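Local coordinates for NADH-rubredoxin oxidoreductase (Clostridium acetobutylicum, PDB 3KLJ), which uses FAD to pass electrons from NADH to rubredoxin, feeding the dioxygen-scavenging chain of an obligate anaerobe, at residues G154-I159 with P305-S310; I174-E179 with I203-N208; R50-I55 with I159-A164; G147-I152 with C222-V227; I312-C317 with A351-V356. All coordinates share one frame; numbering follows the deposited sequence. Where two conformers were deposited one is given.

Interaction 1: residues G154-I159 with P305-S310; sequences GGILGI and PILKVS. With FAD (flavin-adenine dinucleotide), chain B.
Leu307 places CG between its backbone N and its carbonyl carbon (chi1 70°), and a nearly extended chi2 (171°) carries CD1 on to within 3.6 Å of Ile156 CG1. Ile156 thus becomes the hub of the contact. Its CG1 also lies 3.7 Å from Leu307 CB, while its CD1 meets Ile306 CD1 at 3.5 Å, the two isoleucines crossing at about a right angle. One turn along the helix, Ile159 CG2 meets Val309 CG2 at 3.5 Å, tighter than usual for two carbons, and Ile159 O lies against the same Val309 methyl. No hydrogen bond joins the two segments, whose contact is mainly between branched aliphatic groups; the neighbouring Glu160 OE2 does accept a bond from Lys308 N. Both segments reach the flavin: Leu157 CD1 lies 3.4 Å from FAD C7M, and the extended Lys308 side chain brings NZ to FAD O4 in a weak hydrogen bond of 3.3 Å. The start of helix 156-168, N-capped by Gly155 in a turn consistent with a Rossmann-type GxGxxG motif, is thus set against strand 306-309, the edge of the C-terminal antiparallel sheet. Leu198 of helix 188-199 packs on both Ile159 and Val309, and strand 312-317 lies beside strand 306-309.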
# COMPACT_ATOMS: atom_id res chain seq x y z
N GLY A 154 10.77 -9.47 -0.63
CA GLY A 154 11.70 -8.73 -1.49
C GLY A 154 11.30 -7.34 -1.93
O GLY A 154 11.94 -6.77 -2.82
N GLY A 155 10.24 -6.79 -1.32
CA GLY A 155 9.63 -5.53 -1.76
C GLY A 155 10.07 -4.27 -1.03
O GLY A 155 10.90 -4.31 -0.13
N ILE A 156 9.49 -3.15 -1.45
CA ILE A 156 9.75 -1.81 -0.91
C ILE A 156 9.60 -1.72 0.62
O ILE A 156 10.48 -1.18 1.31
CB ILE A 156 8.79 -0.78 -1.57
CG1 ILE A 156 9.48 -0.09 -2.73
CG2 ILE A 156 8.27 0.28 -0.58
CD1 ILE A 156 9.19 -0.72 -4.07
N LEU A 157 8.49 -2.22 1.13
CA LEU A 157 8.20 -2.16 2.55
C LEU A 157 9.24 -2.92 3.38
O LEU A 157 9.68 -2.45 4.43
CB LEU A 157 6.78 -2.65 2.83
CG LEU A 157 6.26 -2.89 4.25
CD1 LEU A 157 6.75 -1.85 5.25
CD2 LEU A 157 4.75 -2.94 4.22
N GLY A 158 9.65 -4.09 2.88
CA GLY A 158 10.68 -4.89 3.56
C GLY A 158 12.00 -4.14 3.67
O GLY A 158 12.66 -4.17 4.71
N ILE A 159 12.37 -3.47 2.59
CA ILE A 159 13.59 -2.65 2.56
C ILE A 159 13.48 -1.43 3.47
O ILE A 159 14.37 -1.19 4.28
CB ILE A 159 14.00 -2.26 1.12
CG1 ILE A 159 14.07 -3.50 0.22
CG2 ILE A 159 15.38 -1.63 1.13
CD1 ILE A 159 14.05 -3.20 -1.27
N PRO A 305 6.51 7.92 -6.80
CA PRO A 305 7.96 7.83 -6.68
C PRO A 305 8.31 7.00 -5.45
O PRO A 305 8.05 7.41 -4.32
CB PRO A 305 8.40 9.29 -6.51
CG PRO A 305 7.19 10.13 -6.82
CD PRO A 305 6.01 9.27 -6.49
N ILE A 306 8.84 5.82 -5.69
CA ILE A 306 9.40 5.01 -4.63
C ILE A 306 10.91 5.29 -4.62
O ILE A 306 11.36 6.09 -5.43
CB ILE A 306 9.03 3.50 -4.79
CG1 ILE A 306 9.43 2.98 -6.18
CG2 ILE A 306 7.54 3.30 -4.53
CD1 ILE A 306 8.78 1.68 -6.61
N LEU A 307 11.66 4.80 -3.66
CA LEU A 307 11.18 4.46 -2.34
C LEU A 307 11.97 5.36 -1.42
O LEU A 307 12.96 5.96 -1.83
CB LEU A 307 11.39 2.97 -2.03
CG LEU A 307 12.76 2.33 -1.78
CD1 LEU A 307 12.58 0.90 -1.29
CD2 LEU A 307 13.66 2.35 -3.00
N LYS A 308 11.53 5.46 -0.17
CA LYS A 308 12.17 6.39 0.76
C LYS A 308 13.37 5.73 1.44
O LYS A 308 13.73 6.10 2.56
CB LYS A 308 11.15 6.89 1.79
CG LYS A 308 9.85 7.44 1.21
CD LYS A 308 8.70 7.22 2.19
CE LYS A 308 7.36 7.63 1.60
NZ LYS A 308 6.27 7.45 2.61
N VAL A 309 14.01 4.77 0.76
CA VAL A 309 15.02 3.93 1.42
C VAL A 309 16.46 4.36 1.16
O VAL A 309 16.85 4.62 0.02
CB VAL A 309 14.86 2.41 1.13
CG1 VAL A 309 15.74 1.95 -0.02
CG2 VAL A 309 15.15 1.60 2.40
N SER A 310 17.21 4.44 2.26
CA SER A 310 18.66 4.69 2.26
C SER A 310 19.10 5.81 1.32
O SER A 310 20.25 5.84 0.88
CB SER A 310 19.40 3.38 1.96
OG SER A 310 19.05 2.38 2.89
PA FAD B . -6.39 1.10 5.85
O1A FAD B . -5.94 -0.33 5.96
O2A FAD B . -5.28 2.08 6.10
O5B FAD B . -7.59 1.36 6.87
C5B FAD B . -8.69 0.47 6.95
C4B FAD B . -9.18 0.39 8.39
O4B FAD B . -10.36 -0.40 8.46
C3B FAD B . -8.15 -0.29 9.29
O3B FAD B . -7.91 0.52 10.43
C2B FAD B . -8.77 -1.62 9.67
O2B FAD B . -8.46 -2.00 11.00
C1B FAD B . -10.26 -1.33 9.52
N9A FAD B . -11.07 -2.54 9.26
C8A FAD B . -10.71 -3.64 8.53
N7A FAD B . -11.75 -4.51 8.53
C5A FAD B . -12.76 -3.98 9.25
C6A FAD B . -14.03 -4.46 9.57
N6A FAD B . -14.33 -5.74 9.38
N1A FAD B . -14.86 -3.67 10.35
C2A FAD B . -14.44 -2.43 10.80
N3A FAD B . -13.17 -1.97 10.48
C4A FAD B . -12.35 -2.74 9.71
N1 FAD B . 1.17 3.83 0.51
C2 FAD B . 1.78 4.74 -0.33
O2 FAD B . 1.14 5.26 -1.22
N3 FAD B . 3.10 5.10 -0.14
C4 FAD B . 3.82 4.53 0.88
O4 FAD B . 5.01 4.86 1.02
C4X FAD B . 3.22 3.59 1.73
N5 FAD B . 3.93 3.01 2.77
C5X FAD B . 3.32 2.09 3.61
C6 FAD B . 4.04 1.50 4.66
C7 FAD B . 3.41 0.57 5.50
C7M FAD B . 4.18 -0.06 6.62
C8 FAD B . 2.07 0.23 5.29
C8M FAD B . 1.37 -0.76 6.18
C9 FAD B . 1.37 0.82 4.25
C9A FAD B . 1.98 1.75 3.41
N10 FAD B . 1.26 2.33 2.37
C10 FAD B . 1.88 3.25 1.53
C1' FAD B . -0.16 1.95 2.13
C2' FAD B . -1.14 2.95 2.72
O2' FAD B . -1.00 2.93 4.12
C3' FAD B . -2.53 2.50 2.31
O3' FAD B . -2.67 2.64 0.91
C4' FAD B . -3.63 3.30 2.98
O4' FAD B . -3.50 3.23 4.40
C5' FAD B . -4.97 2.69 2.59
O5' FAD B . -5.96 3.31 3.37
P FAD B . -7.36 2.59 3.58
O1P FAD B . -8.25 3.50 4.41
O2P FAD B . -7.96 2.16 2.27
O3P FAD B . -7.03 1.23 4.38

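Interaction 2: residues I174-E179 with I203-N208; sequences IGIILE and IKIYTN
Ile174 and Ile205 stand side by side on one face of the sheet, pointing the same way, with Ile174 CB 4.1 Å from Ile205 CG1. Ile174 CD1 reaches further, to Ile203 CG2 at 3.9 Å, and Ile174 also packs on Ile159 and Ala162 of helix 156-168. Ile176 is set differently: chi1 of 66° puts CG1 between the backbone N and the carbonyl carbon, and an extended chi2 (176°) carries CD1 to 3.8 Å from Ile205 CG2 and equally close to Thr207 CG2. Tyr206 projects from the opposite face of the sheet. Lys204 CD sits above the Tyr206 ring, offset toward the rim, while Ile174 O lies at its edge, 3.4 Å from Tyr206 CD2. Parallel ladder bonds fix this register: Tyr206 N gives a short bond to Ile174 O (2.6 Å), and Ile176 N points almost straight at the oxygen of Tyr206. Beyond the strand ends, Asn208 N meets Leu178 O at 2.8 Å from above the carbonyl plane. Here Glu179 and Asn208 run alongside each other, CG of Glu179 touching OD1 of Asn208, while the Glu179 carboxylate pairs with Arg188. Strand 172-175, helix 188-199 and strand 204-206 form a beta-alpha-beta crossover, the building unit of a Rossmann-type domain, and strand 204-206 is the outermost strand of its parallel sheet.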
# COMPACT_ATOMS: atom_id res chain seq x y z
N ILE A 174 17.79 -8.83 5.18
CA ILE A 174 16.62 -9.28 4.44
C ILE A 174 16.90 -10.64 3.79
O ILE A 174 18.02 -10.90 3.35
CB ILE A 174 16.22 -8.25 3.36
CG1 ILE A 174 15.88 -6.91 4.01
CG2 ILE A 174 15.04 -8.75 2.50
CD1 ILE A 174 15.91 -5.71 3.04
N GLY A 175 15.88 -11.48 3.74
CA GLY A 175 15.95 -12.74 3.01
C GLY A 175 14.87 -12.78 1.94
O GLY A 175 13.70 -12.49 2.21
N ILE A 176 15.28 -13.10 0.71
CA ILE A 176 14.35 -13.20 -0.43
C ILE A 176 14.56 -14.54 -1.12
O ILE A 176 15.64 -15.13 -1.02
CB ILE A 176 14.51 -12.01 -1.45
CG1 ILE A 176 15.88 -12.05 -2.16
CG2 ILE A 176 14.31 -10.67 -0.77
CD1 ILE A 176 16.05 -10.98 -3.24
N ILE A 177 13.55 -15.04 -1.82
CA ILE A 177 13.67 -16.33 -2.51
C ILE A 177 14.22 -16.25 -3.96
O ILE A 177 14.76 -17.23 -4.48
CB ILE A 177 12.37 -17.19 -2.44
CG1 ILE A 177 11.20 -16.49 -3.16
CG2 ILE A 177 12.02 -17.56 -0.96
CD1 ILE A 177 9.86 -17.23 -3.03
N LEU A 178 14.08 -15.08 -4.59
CA LEU A 178 14.61 -14.87 -5.94
C LEU A 178 16.05 -14.35 -5.89
O LEU A 178 16.62 -14.18 -4.80
CB LEU A 178 13.72 -13.91 -6.74
CG LEU A 178 12.24 -14.28 -6.94
CD1 LEU A 178 11.53 -13.23 -7.79
CD2 LEU A 178 12.08 -15.67 -7.56
N GLU A 179 16.63 -14.11 -7.07
CA GLU A 179 18.02 -13.67 -7.18
C GLU A 179 18.20 -12.20 -6.83
O GLU A 179 19.28 -11.80 -6.40
CB GLU A 179 18.56 -13.94 -8.59
CG GLU A 179 20.10 -13.98 -8.67
CD GLU A 179 20.63 -14.06 -10.09
OE1 GLU A 179 19.82 -14.06 -11.04
OE2 GLU A 179 21.87 -14.13 -10.26
N ILE A 203 22.74 -2.68 4.32
CA ILE A 203 21.50 -3.45 4.25
C ILE A 203 21.76 -4.72 3.43
O ILE A 203 21.80 -4.69 2.20
CB ILE A 203 20.30 -2.61 3.72
CG1 ILE A 203 19.99 -1.47 4.69
CG2 ILE A 203 19.04 -3.47 3.54
CD1 ILE A 203 18.89 -0.53 4.23
N LYS A 204 21.98 -5.83 4.13
CA LYS A 204 22.25 -7.12 3.49
C LYS A 204 20.98 -7.81 3.04
O LYS A 204 19.97 -7.83 3.76
CB LYS A 204 23.09 -8.03 4.40
CG LYS A 204 22.70 -9.51 4.35
CD LYS A 204 23.87 -10.44 4.03
CE LYS A 204 24.01 -10.64 2.52
NZ LYS A 204 24.73 -11.91 2.19
N ILE A 205 21.01 -8.36 1.82
CA ILE A 205 19.91 -9.15 1.30
C ILE A 205 20.40 -10.55 0.95
O ILE A 205 21.29 -10.72 0.10
CB ILE A 205 19.22 -8.51 0.06
CG1 ILE A 205 18.72 -7.09 0.38
CG2 ILE A 205 18.05 -9.39 -0.39
CD1 ILE A 205 18.12 -6.32 -0.81
N TYR A 206 19.84 -11.54 1.64
CA TYR A 206 20.14 -12.93 1.33
C TYR A 206 19.26 -13.34 0.16
O TYR A 206 18.03 -13.31 0.26
CB TYR A 206 19.87 -13.84 2.53
CG TYR A 206 20.80 -13.63 3.70
CD1 TYR A 206 22.00 -14.34 3.78
CD2 TYR A 206 20.49 -12.74 4.72
CE1 TYR A 206 22.87 -14.15 4.87
CE2 TYR A 206 21.33 -12.55 5.80
CZ TYR A 206 22.52 -13.25 5.87
OH TYR A 206 23.35 -13.05 6.95
N THR A 207 19.90 -13.70 -0.95
CA THR A 207 19.16 -14.01 -2.18
C THR A 207 19.08 -15.50 -2.38
O THR A 207 19.90 -16.25 -1.84
CB THR A 207 19.80 -13.34 -3.42
OG1 THR A 207 21.16 -13.80 -3.57
CG2 THR A 207 19.78 -11.84 -3.28
N ASN A 208 18.08 -15.93 -3.16
CA ASN A 208 17.84 -17.35 -3.41
C ASN A 208 17.82 -18.16 -2.11
O ASN A 208 18.47 -19.20 -2.01
CB ASN A 208 18.89 -17.91 -4.39
CG ASN A 208 18.80 -17.26 -5.76
OD1 ASN A 208 19.63 -16.42 -6.12
ND2 ASN A 208 17.78 -17.63 -6.52

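Interaction 3: residues R50-I55 with I159-A164; sequences RLNEII and IELAQA
Helices 51-55 and 159-164, carrying Asn52 and Ala164 at their nearest CA atoms, run roughly parallel, their short axes 9.1 Å apart and inclined by 24°. Ala164 lies at the closest point: its CB touches Asn52 O at 3.5 Å, and Ile55 CG2 rests on its carbonyl. The Ile55 and Leu161 side chains cross obliquely, Ile55 CD1 to Leu161 CD1 at 3.7 Å, closing the apolar part of the contact. In the Asn52 conformer given, one of two deposited, the side chain is directed at the partner helix. Asn52 OD1 lies 3.5 Å from Leu161 CA, and Asn52 ND2 lies 3.6 Å from Glu160 OE1, the amide and carboxylate planes being almost perpendicular. That separation is no hydrogen bond; Glu160 instead accepts one from Lys308 N through OE2. The apolar contacts are therefore the secure part of the chemistry, whereas the polar ones depend on a single Asn52 conformer, so the lack of a partner for the buried OD1 and any weak attraction to the Glu160 carboxylate remain doubtful.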
# COMPACT_ATOMS: atom_id res chain seq x y z
N ARG A 50 3.55 6.14 7.76
CA ARG A 50 4.59 6.65 8.65
C ARG A 50 4.89 5.69 9.80
O ARG A 50 5.62 6.04 10.71
CB ARG A 50 4.25 8.05 9.18
CG ARG A 50 3.75 8.99 8.13
CD ARG A 50 4.36 10.35 8.20
NE ARG A 50 3.83 11.17 9.27
CZ ARG A 50 4.53 11.61 10.32
NH1 ARG A 50 5.81 11.31 10.46
NH2 ARG A 50 3.93 12.35 11.23
N LEU A 51 4.34 4.47 9.74
CA LEU A 51 4.60 3.46 10.77
C LEU A 51 6.10 3.18 10.95
O LEU A 51 6.55 2.89 12.06
CB LEU A 51 3.80 2.17 10.49
CG LEU A 51 2.31 2.22 10.85
CD1 LEU A 51 1.59 0.96 10.40
CD2 LEU A 51 2.08 2.44 12.35
N ASN A 52 6.86 3.29 9.87
CA ASN A 52 8.31 3.13 9.94
C ASN A 52 8.97 4.14 10.87
O ASN A 52 10.01 3.87 11.45
CB ASN A 52 8.93 3.16 8.54
CG ASN A 52 8.78 1.84 7.80
OD1 ASN A 52 9.00 0.77 8.38
ND2 ASN A 52 8.39 1.90 6.53
N GLU A 53 8.34 5.31 11.03
CA GLU A 53 8.84 6.36 11.92
C GLU A 53 8.58 6.09 13.40
O GLU A 53 9.31 6.58 14.27
CB GLU A 53 8.27 7.73 11.54
CG GLU A 53 8.63 8.16 10.13
CD GLU A 53 8.18 9.56 9.82
OE1 GLU A 53 8.52 10.49 10.59
OE2 GLU A 53 7.47 9.74 8.81
N ILE A 54 7.54 5.30 13.67
CA ILE A 54 7.27 4.81 15.02
C ILE A 54 8.49 3.98 15.47
O ILE A 54 8.97 4.12 16.59
CB ILE A 54 5.96 3.95 15.07
CG1 ILE A 54 4.75 4.73 14.53
CG2 ILE A 54 5.71 3.39 16.47
CD1 ILE A 54 4.48 6.07 15.19
N ILE A 55 8.98 3.16 14.55
CA ILE A 55 10.18 2.36 14.78
C ILE A 55 11.45 3.25 14.72
O ILE A 55 12.18 3.32 15.70
CB ILE A 55 10.26 1.16 13.78
CG1 ILE A 55 9.12 0.17 14.07
CG2 ILE A 55 11.61 0.46 13.86
CD1 ILE A 55 8.69 -0.67 12.88
N ILE A 159 12.37 -3.47 2.59
CA ILE A 159 13.59 -2.65 2.56
C ILE A 159 13.48 -1.43 3.47
O ILE A 159 14.37 -1.19 4.28
CB ILE A 159 14.00 -2.26 1.12
CG1 ILE A 159 14.07 -3.50 0.22
CG2 ILE A 159 15.38 -1.63 1.13
CD1 ILE A 159 14.05 -3.20 -1.27
N GLU A 160 12.39 -0.67 3.36
CA GLU A 160 12.16 0.47 4.25
C GLU A 160 12.17 0.09 5.73
O GLU A 160 12.72 0.83 6.55
CB GLU A 160 10.86 1.19 3.90
CG GLU A 160 10.91 1.96 2.58
CD GLU A 160 9.62 2.67 2.27
OE1 GLU A 160 8.62 2.44 2.97
OE2 GLU A 160 9.61 3.47 1.32
N LEU A 161 11.55 -1.04 6.07
CA LEU A 161 11.49 -1.53 7.46
C LEU A 161 12.88 -1.83 8.00
O LEU A 161 13.20 -1.47 9.13
CB LEU A 161 10.60 -2.77 7.58
CG LEU A 161 10.42 -3.46 8.94
CD1 LEU A 161 10.15 -2.48 10.06
CD2 LEU A 161 9.28 -4.45 8.86
N ALA A 162 13.69 -2.48 7.17
CA ALA A 162 15.08 -2.79 7.51
C ALA A 162 15.85 -1.54 7.91
O ALA A 162 16.50 -1.52 8.96
CB ALA A 162 15.78 -3.50 6.36
N GLN A 163 15.75 -0.49 7.10
CA GLN A 163 16.39 0.79 7.41
C GLN A 163 15.84 1.39 8.70
O GLN A 163 16.61 1.88 9.53
CB GLN A 163 16.25 1.80 6.26
CG GLN A 163 17.01 3.12 6.49
CD GLN A 163 18.53 2.96 6.63
OE1 GLN A 163 19.05 2.68 7.72
NE2 GLN A 163 19.24 3.14 5.53
N ALA A 164 14.52 1.38 8.85
CA ALA A 164 13.88 1.87 10.08
C ALA A 164 14.41 1.16 11.32
O ALA A 164 14.66 1.79 12.35
CB ALA A 164 12.38 1.75 9.99

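Interaction 4: residues G147-I152 with C222-V227; sequences GKAFII and CVITAV
Ile151 and Ile224 lie side by side in adjacent parallel strands of a Rossmann-type sheet, the five-stranded core of the NADH-binding domain. Their side chains point the same way, and Ile224 CD1 touches both Ile151 CG1 (3.9 Å) and Ala149 CB (4.0 Å). Ile151 keeps CG2 anti to its backbone N (CG1 at chi1 -64°), and this methyl approaches Ala226 CB at 4.2 Å. Helix 156-168 covers this face, with Leu161 and Ile165 on Ile224 and Ala162 on Ile151. Cys222 emerges on the same face and packs against Cys143 of helix 133-146; the disulfide known between these two cysteines is not formed here. The opposite face carries Phe150, Ile152, Val223 and Thr225. Ile152 and Thr225 are neighbours on this face, Ile152 CB lying 4.2 Å from Thr225 CG2, whereas Phe150, with CG anti to its backbone N (chi1 -174°), leads away from the partner strand toward Leu217 and Ile218 of helix 215-220. The pair illustrates how a parallel sheet presents a separate apolar layer to the helices on each side. Its backbone bonds alternate from strand to strand: Phe150 N binds Cys222 O at 2.8 Å, Ile224 N returns the bond to Phe150 O, and at the far end Ala226 N meets Ile152 O at 2.7 Å with an almost straight N-H...O angle of 178°.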
# COMPACT_ATOMS: atom_id res chain seq x y z
N GLY A 147 17.47 -8.69 19.69
CA GLY A 147 18.73 -8.00 19.40
C GLY A 147 19.02 -7.77 17.93
O GLY A 147 19.96 -7.06 17.59
N LYS A 148 18.23 -8.41 17.06
CA LYS A 148 18.33 -8.23 15.59
C LYS A 148 17.05 -8.68 14.87
O LYS A 148 16.26 -9.46 15.41
CB LYS A 148 19.58 -8.92 15.01
CG LYS A 148 19.67 -10.43 15.25
CD LYS A 148 21.11 -10.91 15.31
CE LYS A 148 21.71 -11.09 13.93
NZ LYS A 148 23.17 -11.43 14.00
N ALA A 149 16.85 -8.19 13.65
CA ALA A 149 15.66 -8.55 12.86
C ALA A 149 16.02 -9.27 11.55
O ALA A 149 17.08 -9.03 10.97
CB ALA A 149 14.82 -7.31 12.57
N PHE A 150 15.13 -10.15 11.11
CA PHE A 150 15.26 -10.79 9.81
C PHE A 150 13.96 -10.57 9.04
O PHE A 150 12.90 -11.07 9.45
CB PHE A 150 15.59 -12.28 9.96
CG PHE A 150 15.87 -12.99 8.66
CD1 PHE A 150 16.90 -12.55 7.81
CD2 PHE A 150 15.15 -14.11 8.29
CE1 PHE A 150 17.17 -13.20 6.61
CE2 PHE A 150 15.41 -14.78 7.10
CZ PHE A 150 16.42 -14.32 6.25
N ILE A 151 14.04 -9.79 7.96
CA ILE A 151 12.87 -9.45 7.17
C ILE A 151 12.78 -10.35 5.93
O ILE A 151 13.67 -10.35 5.08
CB ILE A 151 12.84 -7.94 6.77
CG1 ILE A 151 12.70 -7.07 8.02
CG2 ILE A 151 11.67 -7.63 5.83
CD1 ILE A 151 13.97 -6.39 8.45
N ILE A 152 11.70 -11.12 5.85
CA ILE A 152 11.44 -11.99 4.71
C ILE A 152 10.49 -11.29 3.73
O ILE A 152 9.39 -10.88 4.11
CB ILE A 152 10.86 -13.36 5.17
CG1 ILE A 152 11.94 -14.18 5.90
CG2 ILE A 152 10.27 -14.13 3.98
CD1 ILE A 152 11.47 -15.48 6.49
N CYS A 222 14.16 -11.30 15.43
CA CYS A 222 12.75 -10.97 15.30
C CYS A 222 12.43 -11.11 13.81
O CYS A 222 13.03 -10.43 12.98
CB CYS A 222 12.48 -9.55 15.81
SG CYS A 222 10.93 -8.81 15.27
N VAL A 223 11.52 -12.01 13.47
CA VAL A 223 11.25 -12.30 12.06
C VAL A 223 9.97 -11.63 11.58
O VAL A 223 8.88 -11.83 12.13
CB VAL A 223 11.33 -13.83 11.71
CG1 VAL A 223 12.36 -14.55 12.58
CG2 VAL A 223 10.00 -14.50 11.82
N ILE A 224 10.14 -10.80 10.56
CA ILE A 224 9.05 -10.00 10.01
C ILE A 224 8.84 -10.38 8.55
O ILE A 224 9.76 -10.31 7.75
CB ILE A 224 9.36 -8.49 10.13
CG1 ILE A 224 9.89 -8.16 11.53
CG2 ILE A 224 8.14 -7.66 9.81
CD1 ILE A 224 10.99 -7.14 11.55
N THR A 225 7.63 -10.80 8.21
CA THR A 225 7.31 -11.09 6.82
C THR A 225 6.72 -9.84 6.17
O THR A 225 5.84 -9.20 6.74
CB THR A 225 6.38 -12.31 6.67
OG1 THR A 225 5.24 -12.16 7.53
CG2 THR A 225 7.13 -13.59 7.03
N ALA A 226 7.26 -9.47 5.02
CA ALA A 226 6.79 -8.34 4.23
C ALA A 226 6.56 -8.91 2.84
O ALA A 226 7.39 -8.76 1.94
CB ALA A 226 7.86 -7.23 4.21
N VAL A 227 5.44 -9.61 2.70
CA VAL A 227 5.15 -10.41 1.51
C VAL A 227 3.83 -9.96 0.86
O VAL A 227 3.09 -10.75 0.27
CB VAL A 227 5.14 -11.94 1.82
CG1 VAL A 227 6.55 -12.45 2.01
CG2 VAL A 227 4.28 -12.24 3.05

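Interaction 5: residues I312-C317 with A351-V356; sequences ISIISC and AVIGDV
Ile315, Ser313 and Val356 bury the most surface where strand 312-317 pairs antiparallel with strand 346-353 in the sheet of the C-terminal domain. Ile315 CG2, anti to the carbonyl carbon, reaches Val356 CG2 at 3.8 Å, the side chains crossing at about a right angle. The same Val356 methyl lies 3.8 Å from Ser313 CB, so one valine at the start of helix 356-367 bridges two alternate residues of the strand. Ser313 turns OG between its backbone N and carbonyl carbon (chi1 62°), against Gly354 CA at 3.4 Å. In the backbone, Ile315 and Val352 form a hydrogen-bonded pair, N to O in both directions. Gly354, with positive phi, turns the chain out of the strand toward Asp355, the N-cap of the helix, while Gly354 N still binds Ser313 O at 2.7 Å. A water closes the corner: it accepts from Asp355 N at 3.1 Å, donates weakly to Ser313 O, and donates to Val352 O at 2.8 Å.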
# COMPACT_ATOMS: atom_id res chain seq x y z
N ILE A 312 18.05 6.25 -1.71
CA ILE A 312 18.09 5.73 -3.08
C ILE A 312 16.69 5.73 -3.68
O ILE A 312 15.78 5.07 -3.17
CB ILE A 312 18.67 4.29 -3.17
CG1 ILE A 312 20.02 4.20 -2.44
CG2 ILE A 312 18.84 3.87 -4.63
CD1 ILE A 312 20.57 2.80 -2.35
N SER A 313 16.53 6.46 -4.78
CA SER A 313 15.21 6.75 -5.33
C SER A 313 14.89 5.89 -6.54
O SER A 313 15.76 5.66 -7.38
CB SER A 313 15.15 8.21 -5.75
OG SER A 313 16.11 8.47 -6.76
N ILE A 314 13.64 5.44 -6.65
CA ILE A 314 13.22 4.56 -7.75
C ILE A 314 11.90 5.00 -8.35
O ILE A 314 10.95 5.26 -7.62
CB ILE A 314 13.08 3.09 -7.30
CG1 ILE A 314 14.44 2.52 -6.89
CG2 ILE A 314 12.47 2.23 -8.43
CD1 ILE A 314 14.35 1.28 -6.07
N ILE A 315 11.83 5.10 -9.67
CA ILE A 315 10.52 5.17 -10.32
C ILE A 315 10.40 4.07 -11.37
O ILE A 315 11.32 3.85 -12.17
CB ILE A 315 10.13 6.59 -10.89
CG1 ILE A 315 10.33 6.70 -12.39
CG2 ILE A 315 10.81 7.76 -10.14
CD1 ILE A 315 9.07 6.48 -13.15
N SER A 316 9.28 3.37 -11.33
CA SER A 316 9.04 2.24 -12.21
C SER A 316 7.69 2.40 -12.87
O SER A 316 6.71 2.76 -12.20
CB SER A 316 9.10 0.92 -11.42
OG SER A 316 8.85 -0.18 -12.28
N CYS A 317 7.63 2.11 -14.17
CA CYS A 317 6.42 2.35 -14.95
C CYS A 317 6.13 1.22 -15.93
O CYS A 317 7.00 0.78 -16.67
CB CYS A 317 6.53 3.67 -15.72
SG CYS A 317 5.01 4.13 -16.59
N ALA A 351 12.14 1.77 -15.90
CA ALA A 351 12.45 2.04 -14.51
C ALA A 351 13.77 2.79 -14.41
O ALA A 351 14.68 2.57 -15.21
CB ALA A 351 12.51 0.72 -13.69
N VAL A 352 13.86 3.68 -13.45
CA VAL A 352 15.09 4.44 -13.21
C VAL A 352 15.34 4.45 -11.72
O VAL A 352 14.44 4.74 -10.92
CB VAL A 352 15.00 5.90 -13.73
CG1 VAL A 352 16.32 6.64 -13.50
CG2 VAL A 352 14.67 5.95 -15.21
N ILE A 353 16.57 4.11 -11.37
CA ILE A 353 17.05 4.19 -10.00
C ILE A 353 18.00 5.39 -9.95
O ILE A 353 18.92 5.48 -10.76
CB ILE A 353 17.83 2.90 -9.58
CG1 ILE A 353 17.02 1.63 -9.89
CG2 ILE A 353 18.24 2.96 -8.10
CD1 ILE A 353 17.77 0.30 -9.59
N GLY A 354 17.74 6.33 -9.04
CA GLY A 354 18.66 7.44 -8.80
C GLY A 354 18.54 8.66 -9.70
O GLY A 354 19.43 9.51 -9.70
N ASP A 355 17.44 8.76 -10.45
CA ASP A 355 17.17 9.97 -11.25
C ASP A 355 15.67 10.13 -11.46
O ASP A 355 15.12 9.75 -12.49
CB ASP A 355 17.92 9.94 -12.59
CG ASP A 355 17.94 11.29 -13.30
OD1 ASP A 355 18.74 11.43 -14.25
OD2 ASP A 355 17.18 12.22 -12.92
N VAL A 356 14.99 10.69 -10.46
CA VAL A 356 13.55 10.84 -10.50
C VAL A 356 13.11 11.75 -11.65
O VAL A 356 12.07 11.51 -12.26
CB VAL A 356 12.97 11.33 -9.14
CG1 VAL A 356 11.57 11.90 -9.30
CG2 VAL A 356 12.96 10.20 -8.15
O HOH W 1 14.70 7.40 -10.02

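How the interactions relate
From the N terminus, residues 50-55 open interaction 3, then 147-152 open interaction 4 and 154-159 open interaction 1. Interaction 3 closes first, at 159-164, and so crosses both others; it shares Ile159 with interaction 1. Interaction 2 closes a short loop between 174-179 and 203-208, lying wholly within the longer loops of interactions 4 and 1. Interaction 4 then closes at 222-227 and interaction 1 at 305-310, so these two cross as well. Interaction 5 follows in series. Interactions 2 and 4 share the parallel NADH-domain sheet; helix 156-168 ties it through interaction 3 to helix 51-56 of the FAD-binding domain and, through interaction 1, to the C-terminal sheet built partly by interaction 5.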